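Local coordinates for protein acetyltransferase Atu2258 (Agrobacterium tumefaciens str. C58, PDB 2G3A) that transfers the acetyl group of acetyl-CoA to acceptor substrates, preferring glucosamine 6-phosphate or dopamine, and releases CoA, at residues N118-A121 / L122-Y125. Numbering follows the deposited sequence. Where two conformers were deposited one is given.
Sequences NPDA and LRTY
Ala121 O lies over one face of the Tyr125 ring, 3.1 Å from CG, while Ala121 CB reaches the far end of the ring at CZ (3.9 Å). The Arg123 guanidinium has Asp120 O over one face, offset toward the rim, and Asp120 OD1 at its edge, in plane. There Arg123 NH1 and NH2 grip Asp120 OD1 end-on, each at 2.8 Å, in a salt bridge that meets OD1 on its anti side, one nitrogen from each face of the carboxylate plane, with the carboxylate and guanidinium planes 69° apart. A bend at chi3 (55°) folds the arginine back along Asp120. Asp120 OD2 forms a salt bridge with NH2 of Arg43 of the second subunit, so the carboxylate bridges two arginines. Thr124 OG1, set beside its own backbone N (chi1 -61°), donates to Asp120 O at 3.0 Å; Thr124 N reaches the same oxygen from the other face of the carbonyl plane. Asn118 is the N-cap: its OD1 accepts from Asp120 N (2.8 Å) and weakly from Ala121 N. The first two turns of helix 119-128 carry Arg123, Thr124 and Tyr125, which probably bind CoA, as in related GNAT enzymes. Tyr125 packs against Ile114 and Thr116 of strand 111-116 and Leu97 of helix 92-106, and Leu122 against Thr146 and Leu148 of strand 145-151.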
loop_
_atom_site.group_PDB
_atom_site.type_symbol
_atom_site.label_atom_id
_atom_site.label_comp_id
_atom_site.label_asym_id
_atom_site.label_seq_id
_atom_site.Cartn_x
_atom_site.Cartn_y
_atom_site.Cartn_z
ATOM N N ASN A 118 10.678 -9.244 -3.881
ATOM C CA ASN A 118 11.327 -10.557 -3.768
ATOM C C ASN A 118 11.260 -11.291 -5.110
ATOM O O ASN A 118 10.162 -11.608 -5.568
ATOM C CB ASN A 118 10.602 -11.341 -2.665
ATOM C CG ASN A 118 11.209 -12.695 -2.398
ATOM O OD1 ASN A 118 11.789 -13.315 -3.275
ATOM N ND2 ASN A 118 11.066 -13.161 -1.173
ATOM N N PRO A 119 12.423 -11.562 -5.744
ATOM C CA PRO A 119 12.459 -12.195 -7.060
ATOM C C PRO A 119 11.792 -13.584 -7.070
ATOM O O PRO A 119 11.236 -13.978 -8.091
ATOM C CB PRO A 119 13.957 -12.310 -7.361
ATOM C CG PRO A 119 14.589 -11.322 -6.486
ATOM C CD PRO A 119 13.785 -11.283 -5.251
ATOM N N ASP A 120 11.823 -14.290 -5.935
ATOM C CA ASP A 120 11.186 -15.607 -5.866
ATOM C C ASP A 120 9.658 -15.494 -5.771
ATOM O O ASP A 120 8.936 -16.316 -6.352
ATOM C CB ASP A 120 11.754 -16.445 -4.728
ATOM C CG ASP A 120 13.224 -16.773 -4.937
ATOM O OD1 ASP A 120 13.575 -17.410 -5.958
ATOM O OD2 ASP A 120 14.028 -16.361 -4.097
ATOM N N ALA A 121 9.178 -14.493 -5.033
ATOM C CA ALA A 121 7.747 -14.191 -4.987
ATOM C C ALA A 121 7.259 -13.733 -6.356
ATOM O O ALA A 121 6.186 -14.144 -6.773
ATOM C CB ALA A 121 7.434 -13.148 -3.939
ATOM N N LEU A 122 8.044 -12.886 -7.040
ATOM C CA LEU A 122 7.714 -12.417 -8.390
ATOM C C LEU A 122 7.515 -13.579 -9.367
ATOM O O LEU A 122 6.538 -13.602 -10.116
ATOM C CB LEU A 122 8.783 -11.442 -8.927
ATOM C CG LEU A 122 8.633 -10.913 -10.370
ATOM C CD1 LEU A 122 7.319 -10.151 -10.525
ATOM C CD2 LEU A 122 9.768 -9.978 -10.704
ATOM N N ARG A 123 8.443 -14.541 -9.353
ATOM C CA ARG A 123 8.341 -15.748 -10.173
ATOM C C ARG A 123 7.073 -16.552 -9.848
ATOM O O ARG A 123 6.375 -17.015 -10.738
ATOM C CB ARG A 123 9.591 -16.609 -9.969
ATOM C CG ARG A 123 9.789 -17.706 -10.998
ATOM C CD ARG A 123 11.056 -18.515 -10.725
ATOM N NE ARG A 123 11.085 -19.061 -9.369
ATOM C CZ ARG A 123 11.894 -18.635 -8.404
ATOM N NH1 ARG A 123 12.751 -17.652 -8.638
ATOM N NH2 ARG A 123 11.841 -19.191 -7.202
ATOM N N THR A 124 6.795 -16.722 -8.559
ATOM C CA THR A 124 5.578 -17.408 -8.123
ATOM C C THR A 124 4.333 -16.715 -8.678
ATOM O O THR A 124 3.419 -17.375 -9.206
ATOM C CB THR A 124 5.495 -17.445 -6.575
ATOM O OG1 THR A 124 6.630 -18.162 -6.071
ATOM C CG2 THR A 124 4.205 -18.127 -6.097
ATOM N N TYR A 125 4.300 -15.389 -8.573
ATOM C CA TYR A 125 3.117 -14.635 -9.011
ATOM C C TYR A 125 2.950 -14.727 -10.504
ATOM O O TYR A 125 1.836 -14.884 -10.997
ATOM C CB TYR A 125 3.191 -13.157 -8.596
ATOM C CG TYR A 125 3.312 -12.935 -7.114
ATOM C CD1 TYR A 125 2.906 -13.916 -6.207
ATOM C CD2 TYR A 125 3.837 -11.727 -6.610
ATOM C CE1 TYR A 125 3.043 -13.724 -4.847
ATOM C CE2 TYR A 125 3.949 -11.510 -5.223
ATOM C CZ TYR A 125 3.558 -12.517 -4.358
ATOM O OH TYR A 125 3.667 -12.345 -2.993
#